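Local coordinates for immunomodulatory active chitinase (Trichuris suis, PDB 6G9C), which probably hydrolyses chitin as a family 18 glycosidase of a parasitic whipworm and shows immunomodulatory properties in inflammatory lung disease, at residues 41-45 / 81-85; 72-78 / 131-136. Residues are numbered along the deposited sequence.

Interaction 1 (41-45 / 81-85); sequences NWAQY and FEWND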
ATOM      1  N   ASN A  41      13.003  -0.004  15.339  1.00 27.74           N
ATOM      2  CA  ASN A  41      11.845   0.618  15.975  1.00 31.15           C
ATOM      3  C   ASN A  41      12.168   1.253  17.338  1.00 30.50           C
ATOM      4  O   ASN A  41      11.241   1.688  18.040  1.00 34.85           O
ATOM      5  CB  ASN A  41      10.675  -0.391  16.087  1.00 30.63           C
ATOM      6  CG  ASN A  41      11.017  -1.629  16.890  1.00 30.83           C
ATOM      7  OD1 ASN A  41      12.093  -1.732  17.464  1.00 30.75           O
ATOM      8  ND2 ASN A  41      10.077  -2.588  16.943  1.00 33.92           N
ATOM      9  N   TRP A  42      13.448   1.365  17.716  1.00 33.87           N
ATOM     10  CA  TRP A  42      13.825   2.158  18.880  1.00 35.86           C
ATOM     11  C   TRP A  42      14.526   3.467  18.512  1.00 37.08           C
ATOM     12  O   TRP A  42      14.801   4.278  19.408  1.00 35.31           O
ATOM     13  CB  TRP A  42      14.716   1.344  19.832  1.00 29.86           C
ATOM     14  CG  TRP A  42      16.005   0.864  19.226  1.00 28.66           C
ATOM     15  CD1 TRP A  42      17.229   1.481  19.300  1.00 34.17           C
ATOM     16  CD2 TRP A  42      16.213  -0.356  18.490  1.00 30.33           C
ATOM     17  NE1 TRP A  42      18.178   0.726  18.634  1.00 32.59           N
ATOM     18  CE2 TRP A  42      17.576  -0.398  18.122  1.00 32.39           C
ATOM     19  CE3 TRP A  42      15.372  -1.405  18.091  1.00 33.70           C
ATOM     20  CZ2 TRP A  42      18.121  -1.459  17.376  1.00 28.72           C
ATOM     21  CZ3 TRP A  42      15.913  -2.461  17.354  1.00 31.13           C
ATOM     22  CH2 TRP A  42      17.271  -2.479  17.008  1.00 30.90           C
ATOM     23  N   ALA A  43      14.812   3.704  17.226  1.00 34.35           N
ATOM     24  CA  ALA A  43      15.430   4.970  16.821  1.00 31.54           C
ATOM     25  C   ALA A  43      14.490   6.155  17.008  1.00 35.06           C
ATOM     26  O   ALA A  43      14.958   7.306  17.061  1.00 34.24           O
ATOM     27  CB  ALA A  43      15.900   4.875  15.367  1.00 26.53           C
ATOM     28  N   GLN A  44      13.185   5.896  17.141  1.00 30.64           N
ATOM     29  CA  GLN A  44      12.212   6.925  17.464  1.00 32.85           C
ATOM     30  C   GLN A  44      12.446   7.545  18.825  1.00 41.22           C
ATOM     31  O   GLN A  44      11.831   8.572  19.128  1.00 39.18           O
ATOM     32  CB  GLN A  44      10.795   6.348  17.449  1.00 35.27           C
ATOM     33  CG  GLN A  44      10.640   5.160  18.412  1.00 37.23           C
ATOM     34  CD  GLN A  44       9.200   4.745  18.640  1.00 34.01           C
ATOM     35  OE1 GLN A  44       8.320   5.581  18.844  1.00 36.58           O
ATOM     36  NE2 GLN A  44       8.958   3.440  18.638  1.00 39.42           N
ATOM     37  N   TYR A  45      13.279   6.940  19.669  1.00 37.54           N
ATOM     38  CA  TYR A  45      13.496   7.477  21.003  1.00 42.41           C
ATOM     39  C   TYR A  45      14.736   8.355  21.101  1.00 38.25           C
ATOM     40  O   TYR A  45      14.972   8.948  22.158  1.00 39.75           O
ATOM     41  CB  TYR A  45      13.578   6.331  22.023  1.00 39.66           C
ATOM     42  CG  TYR A  45      12.314   5.485  22.054  1.00 40.42           C
ATOM     43  CD1 TYR A  45      11.084   6.054  22.354  1.00 40.55           C
ATOM     44  CD2 TYR A  45      12.354   4.123  21.765  1.00 40.22           C
ATOM     45  CE1 TYR A  45       9.919   5.293  22.373  1.00 43.84           C
ATOM     46  CE2 TYR A  45      11.188   3.345  21.787  1.00 40.06           C
ATOM     47  CZ  TYR A  45       9.983   3.941  22.096  1.00 43.81           C
ATOM     48  OH  TYR A  45       8.838   3.190  22.121  1.00 45.98           O
ATOM     49  N   PHE A  81       6.760  -5.445  19.013  1.00 41.10           N
ATOM     50  CA  PHE A  81       7.639  -5.202  20.144  1.00 40.07           C
ATOM     51  C   PHE A  81       7.369  -3.843  20.775  1.00 41.42           C
ATOM     52  O   PHE A  81       7.236  -3.740  21.999  1.00 49.56           O
ATOM     53  CB  PHE A  81       9.101  -5.309  19.704  1.00 42.52           C
ATOM     54  CG  PHE A  81      10.049  -5.541  20.837  1.00 53.54           C
ATOM     55  CD1 PHE A  81      10.390  -4.506  21.694  1.00 63.02           C
ATOM     56  CD2 PHE A  81      10.587  -6.794  21.058  1.00 57.09           C
ATOM     57  CE1 PHE A  81      11.259  -4.720  22.747  1.00 65.44           C
ATOM     58  CE2 PHE A  81      11.453  -7.013  22.108  1.00 58.03           C
ATOM     59  CZ  PHE A  81      11.791  -5.977  22.953  1.00 62.62           C
ATOM     60  N   GLU A  82       7.277  -2.800  19.959  1.00 39.25           N
ATOM     61  CA  GLU A  82       7.055  -1.458  20.474  1.00 43.41           C
ATOM     62  C   GLU A  82       5.569  -1.133  20.461  1.00 46.77           C
ATOM     63  O   GLU A  82       4.823  -1.574  19.580  1.00 44.94           O
ATOM     64  CB  GLU A  82       7.826  -0.414  19.659  1.00 43.80           C
ATOM     65  CG  GLU A  82       9.341  -0.436  19.873  1.00 40.05           C
ATOM     66  CD  GLU A  82       9.740  -0.124  21.310  1.00 41.94           C
ATOM     67  OE1 GLU A  82       8.969   0.547  22.023  1.00 43.59           O
ATOM     68  OE2 GLU A  82      10.830  -0.551  21.732  1.00 46.35           O
ATOM     69  N   TRP A  83       5.156  -0.339  21.450  1.00 43.60           N
ATOM     70  CA  TRP A  83       3.752  -0.024  21.674  1.00 49.77           C
ATOM     71  C   TRP A  83       3.069   0.565  20.447  1.00 51.91           C
ATOM     72  O   TRP A  83       1.838   0.505  20.352  1.00 49.70           O
ATOM     73  CB  TRP A  83       3.635   0.962  22.836  1.00 50.13           C
ATOM     74  CG  TRP A  83       4.156   2.320  22.482  1.00 54.47           C
ATOM     75  CD1 TRP A  83       5.464   2.728  22.482  1.00 48.21           C
ATOM     76  CD2 TRP A  83       3.384   3.449  22.052  1.00 58.40           C
ATOM     77  NE1 TRP A  83       5.548   4.043  22.086  1.00 55.83           N
ATOM     78  CE2 TRP A  83       4.286   4.510  21.820  1.00 55.36           C
ATOM     79  CE3 TRP A  83       2.016   3.667  21.844  1.00 60.44           C
ATOM     80  CZ2 TRP A  83       3.865   5.767  21.388  1.00 55.47           C
ATOM     81  CZ3 TRP A  83       1.601   4.916  21.418  1.00 62.79           C
ATOM     82  CH2 TRP A  83       2.520   5.950  21.196  1.00 59.16           C
ATOM     83  N   ASN A  84       3.828   1.147  19.513  1.00 45.45           N
ATOM     84  CA  ASN A  84       3.241   1.820  18.360  1.00 41.50           C
ATOM     85  C   ASN A  84       3.678   1.202  17.036  1.00 42.81           C
ATOM     86  O   ASN A  84       3.600   1.867  16.000  1.00 44.21           O
ATOM     87  CB  ASN A  84       3.562   3.322  18.387  1.00 39.56           C
ATOM     88  CG  ASN A  84       5.060   3.614  18.419  1.00 42.31           C
ATOM     89  OD1 ASN A  84       5.871   2.740  18.718  1.00 40.60           O
ATOM     90  ND2 ASN A  84       5.427   4.860  18.125  1.00 40.53           N
ATOM     91  N   ASP A  85       4.139  -0.052  17.042  1.00 42.64           N
ATOM     92  CA  ASP A  85       4.528  -0.709  15.794  1.00 35.55           C
ATOM     93  C   ASP A  85       3.331  -0.847  14.857  1.00 44.81           C
ATOM     94  O   ASP A  85       3.310  -0.277  13.757  1.00 40.49           O
ATOM     95  CB  ASP A  85       5.131  -2.089  16.080  1.00 36.45           C
ATOM     96  CG  ASP A  85       6.591  -2.033  16.509  1.00 38.54           C
ATOM     97  OD1 ASP A  85       7.330  -1.134  16.054  1.00 40.84           O
ATOM     98  OD2 ASP A  85       6.999  -2.907  17.306  1.00 39.20           O
TER
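This is a polar loop-to-loop contact on the TIM barrel of a family 18 glycosyl hydrolase: residues 41-45, just past strand 34-40, meet the 81-85 loop that leads into helix 85-94. Gln44 and Asn84 pair their amides reciprocally, with Asn84 ND2 donating to Gln44 OE1 (3.1 Å) and Gln44 NE2 to Asn84 OD1 (3.2 Å). The same Gln44 NE2 also reaches back to Asn41 O at 2.9 Å, so one side chain ties back to its own segment while bridging to the other loop. On the far loop, a type I turn runs from Glu82 to Asp85, and Asp85 OD2 braces it by accepting from Glu82 N at 2.7 Å. Asn41 ND2 adds only weak bonds to both carboxylate oxygens of Asp85; OD1 of that residue is also hydrogen-bonded to Tyr67 OH of strand 64-72. Glu82 folds in between, its CG 3.4 Å from Asn41 O. At the exposed end, Tyr45 OH donates to Glu82 OE1 at 2.6 Å.

Interaction 2 (72-78 / 131-136); sequences LNDDFTV and KFISSL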
ATOM      1  N   LEU A  72       9.184 -12.367  19.726  1.00 33.87           N
ATOM      2  CA  LEU A  72       8.836 -13.785  19.881  1.00 37.08           C
ATOM      3  C   LEU A  72       8.495 -14.043  21.343  1.00 41.22           C
ATOM      4  O   LEU A  72       9.382 -14.035  22.204  1.00 44.90           O
ATOM      5  CB  LEU A  72       9.976 -14.696  19.425  1.00 38.95           C
ATOM      6  CG  LEU A  72       9.741 -16.209  19.558  1.00 39.65           C
ATOM      7  CD1 LEU A  72       8.550 -16.631  18.709  1.00 38.42           C
ATOM      8  CD2 LEU A  72      10.982 -16.994  19.155  1.00 42.02           C
ATOM      9  N   ASN A  73       7.216 -14.281  21.618  1.00 39.53           N
ATOM     10  CA  ASN A  73       6.742 -14.511  22.969  1.00 46.21           C
ATOM     11  C   ASN A  73       7.200 -15.876  23.480  1.00 48.44           C
ATOM     12  O   ASN A  73       7.644 -16.743  22.722  1.00 44.92           O
ATOM     13  CB  ASN A  73       5.218 -14.427  23.022  1.00 49.47           C
ATOM     14  CG  ASN A  73       4.708 -13.023  22.819  1.00 53.01           C
ATOM     15  OD1 ASN A  73       5.242 -12.065  23.388  1.00 54.43           O
ATOM     16  ND2 ASN A  73       3.662 -12.888  22.014  1.00 50.58           N
ATOM     17  N   ASP A  74       7.079 -16.059  24.798  1.00 46.15           N
ATOM     18  CA  ASP A  74       7.494 -17.312  25.420  1.00 49.89           C
ATOM     19  C   ASP A  74       6.721 -18.503  24.876  1.00 52.87           C
ATOM     20  O   ASP A  74       7.259 -19.615  24.822  1.00 55.31           O
ATOM     21  CB  ASP A  74       7.322 -17.225  26.936  1.00 55.82           C
ATOM     22  CG  ASP A  74       8.267 -16.231  27.565  1.00 58.06           C
ATOM     23  OD1 ASP A  74       9.161 -15.735  26.852  1.00 56.89           O
ATOM     24  OD2 ASP A  74       8.116 -15.938  28.765  1.00 65.48           O
ATOM     25  N   ASP A  75       5.465 -18.303  24.478  1.00 51.64           N
ATOM     26  CA  ASP A  75       4.643 -19.394  23.975  1.00 51.01           C
ATOM     27  C   ASP A  75       4.825 -19.625  22.483  1.00 48.91           C
ATOM     28  O   ASP A  75       4.077 -20.421  21.900  1.00 47.42           O
ATOM     29  CB  ASP A  75       3.163 -19.150  24.299  1.00 55.24           C
ATOM     30  CG  ASP A  75       2.584 -17.934  23.586  1.00 50.66           C
ATOM     31  OD1 ASP A  75       3.293 -17.276  22.795  1.00 46.80           O
ATOM     32  OD2 ASP A  75       1.396 -17.637  23.830  1.00 53.26           O
ATOM     33  N   PHE A  76       5.777 -18.926  21.862  1.00 42.67           N
ATOM     34  CA  PHE A  76       6.215 -19.062  20.464  1.00 42.35           C
ATOM     35  C   PHE A  76       5.322 -18.299  19.490  1.00 42.70           C
ATOM     36  O   PHE A  76       5.476 -18.474  18.268  1.00 43.37           O
ATOM     37  CB  PHE A  76       6.309 -20.530  20.015  1.00 39.65           C
ATOM     38  CG  PHE A  76       7.034 -21.418  20.999  1.00 44.00           C
ATOM     39  CD1 PHE A  76       8.218 -20.991  21.594  1.00 46.87           C
ATOM     40  CD2 PHE A  76       6.536 -22.668  21.325  1.00 50.26           C
ATOM     41  CE1 PHE A  76       8.887 -21.799  22.498  1.00 41.12           C
ATOM     42  CE2 PHE A  76       7.206 -23.480  22.229  1.00 48.45           C
ATOM     43  CZ  PHE A  76       8.382 -23.038  22.817  1.00 41.88           C
ATOM     44  N   THR A  77       4.400 -17.467  19.967  1.00 44.89           N
ATOM     45  CA  THR A  77       3.625 -16.623  19.068  1.00 46.34           C
ATOM     46  C   THR A  77       4.360 -15.306  18.797  1.00 44.23           C
ATOM     47  O   THR A  77       5.265 -14.907  19.534  1.00 39.46           O
ATOM     48  CB  THR A  77       2.234 -16.348  19.644  1.00 44.43           C
ATOM     49  OG1 THR A  77       2.361 -15.661  20.892  1.00 42.94           O
ATOM     50  CG2 THR A  77       1.457 -17.658  19.858  1.00 49.15           C
ATOM     51  N   VAL A  78       3.970 -14.638  17.710  1.00 37.90           N
ATOM     52  CA  VAL A  78       4.625 -13.419  17.238  1.00 36.81           C
ATOM     53  C   VAL A  78       3.745 -12.214  17.545  1.00 39.97           C
ATOM     54  O   VAL A  78       2.516 -12.290  17.438  1.00 40.06           O
ATOM     55  CB  VAL A  78       4.930 -13.500  15.729  1.00 38.60           C
ATOM     56  CG1 VAL A  78       5.552 -12.183  15.232  1.00 35.38           C
ATOM     57  CG2 VAL A  78       5.860 -14.657  15.443  1.00 40.28           C
ATOM     58  N   LYS A 131       3.448 -24.008  15.511  1.00 43.77           N
ATOM     59  CA  LYS A 131       2.742 -22.959  16.235  1.00 45.05           C
ATOM     60  C   LYS A 131       3.333 -21.595  15.911  1.00 44.93           C
ATOM     61  O   LYS A 131       2.605 -20.642  15.610  1.00 43.68           O
ATOM     62  CB  LYS A 131       2.796 -23.225  17.740  1.00 47.47           C
ATOM     63  CG  LYS A 131       1.926 -22.264  18.525  1.00 51.81           C
ATOM     64  CD  LYS A 131       2.010 -22.502  20.018  1.00 54.11           C
ATOM     65  CE  LYS A 131       1.212 -21.444  20.764  1.00 58.08           C
ATOM     66  NZ  LYS A 131       1.075 -21.752  22.214  1.00 64.48           N
ATOM     67  N   PHE A 132       4.662 -21.488  15.961  1.00 37.67           N
ATOM     68  CA  PHE A 132       5.330 -20.242  15.590  1.00 32.46           C
ATOM     69  C   PHE A 132       5.015 -19.842  14.152  1.00 36.61           C
ATOM     70  O   PHE A 132       4.688 -18.681  13.874  1.00 36.14           O
ATOM     71  CB  PHE A 132       6.836 -20.391  15.787  1.00 33.58           C
ATOM     72  CG  PHE A 132       7.641 -19.336  15.090  1.00 36.17           C
ATOM     73  CD1 PHE A 132       7.647 -18.041  15.563  1.00 35.80           C
ATOM     74  CD2 PHE A 132       8.383 -19.636  13.958  1.00 35.33           C
ATOM     75  CE1 PHE A 132       8.378 -17.061  14.934  1.00 37.71           C
ATOM     76  CE2 PHE A 132       9.119 -18.660  13.322  1.00 35.80           C
ATOM     77  CZ  PHE A 132       9.119 -17.364  13.813  1.00 38.42           C
ATOM     78  N   ILE A 133       5.136 -20.785  13.215  1.00 35.34           N
ATOM     79  CA  ILE A 133       4.971 -20.458  11.796  1.00 36.61           C
ATOM     80  C   ILE A 133       3.553 -19.959  11.511  1.00 37.18           C
ATOM     81  O   ILE A 133       3.362 -18.979  10.777  1.00 37.54           O
ATOM     82  CB  ILE A 133       5.330 -21.681  10.928  1.00 40.66           C
ATOM     83  CG1 ILE A 133       6.844 -21.899  10.889  1.00 37.04           C
ATOM     84  CG2 ILE A 133       4.806 -21.517   9.519  1.00 37.35           C
ATOM     85  CD1 ILE A 133       7.233 -23.251  10.309  1.00 42.76           C
ATOM     86  N   SER A 134       2.539 -20.619  12.089  1.00 40.20           N
ATOM     87  CA  SER A 134       1.158 -20.163  11.918  1.00 39.57           C
ATOM     88  C   SER A 134       0.974 -18.760  12.481  1.00 43.37           C
ATOM     89  O   SER A 134       0.323 -17.909  11.859  1.00 38.43           O
ATOM     90  CB  SER A 134       0.184 -21.128  12.591  1.00 42.62           C
ATOM     91  OG  SER A 134       0.164 -22.373  11.918  1.00 52.82           O
ATOM     92  N   SER A 135       1.543 -18.505  13.662  1.00 40.10           N
ATOM     93  CA  SER A 135       1.472 -17.177  14.260  1.00 41.96           C
ATOM     94  C   SER A 135       2.167 -16.141  13.387  1.00 35.63           C
ATOM     95  O   SER A 135       1.661 -15.029  13.199  1.00 36.84           O
ATOM     96  CB  SER A 135       2.098 -17.208  15.652  1.00 42.23           C
ATOM     97  OG  SER A 135       2.019 -15.936  16.267  1.00 42.16           O
ATOM     98  N   LEU A 136       3.335 -16.486  12.854  1.00 36.65           N
ATOM     99  CA  LEU A 136       4.103 -15.542  12.051  1.00 33.44           C
ATOM    100  C   LEU A 136       3.387 -15.217  10.744  1.00 32.11           C
ATOM    101  O   LEU A 136       3.287 -14.047  10.347  1.00 33.16           O
ATOM    102  CB  LEU A 136       5.481 -16.135  11.781  1.00 34.85           C
ATOM    103  CG  LEU A 136       6.293 -15.430  10.712  1.00 29.58           C
ATOM    104  CD1 LEU A 136       6.729 -14.060  11.228  1.00 30.77           C
ATOM    105  CD2 LEU A 136       7.490 -16.261  10.292  1.00 33.56           C
TER
HETATM  106  O   HOH W   1       3.606 -22.538  23.792  1.00 64.37           O
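The backbone amide of Val78 donates to Ser135 OG, N to OG 2.8 Å at 167°, so a side chain of the helix satisfies it where strand 78-79 begins. A second polar link runs through water 1, which donates to Asp75 O (2.9 Å) and accepts from Lys131 NZ (3.1 Å). The lysine is fully extended along the loop, yet its NZ stays 4.4 Å from Asp75 OD2, too far for a salt bridge. Within the loop, Asp75 OD1 accepts from Thr77 N at 3.0 Å, an Asx turn, and from Thr77 OG1 at 2.7 Å. The loop itself is the tight end of a beta hairpin joining strand 64-72 to strand 78-79, a type I turn from Asn73 to Phe76 followed by a G1 beta bulge. Phe76 sits in the left-handed region (phi 83°), and Asn73 N bonds to Thr77 O at 2.9 Å. In the TIM barrel this hairpin lies against helix 126-142, which belongs to the crossover between strands 104-110 and 147-151. Phe76 O faces that helix without a conventional hydrogen-bond partner; the CA of Phe132 approaches it at 3.2 Å in a CA-H...O contact. On the apolar side of the contact, the Phe132 ring meets Leu72 CD1 at its CD1 (3.6 Å) and Val78 CG2 at its CE1 (3.5 Å), and Val78 CG2 reaches Leu136 CB at 4.0 Å. Leu109 of strand 104-110 and Met122 of helix 117-122 extend this apolar patch around Phe132.

Interactions 1 and 2 follow one another along the chain, since 72-78 and 81-85 are separated by only two residues, yet their centres lie about 20 Å apart and they share no other touch. The segments alternate in sequence (41-45, 72-78, 81-85, 131-136), so the excursion between strand 64-72 and helix 85-94 meets the rest of the barrel at two places: through its hairpin against helix 126-142 in interaction 2, and through its return against the loop after strand 34-40 in interaction 1. That loop leaves the C-terminal end of a barrel strand, the end where family 18 enzymes carry their active site. A bound 1,2-ethanediol, probably from the crystallisation liquor, sits about 6 Å from the Phe81 side chain.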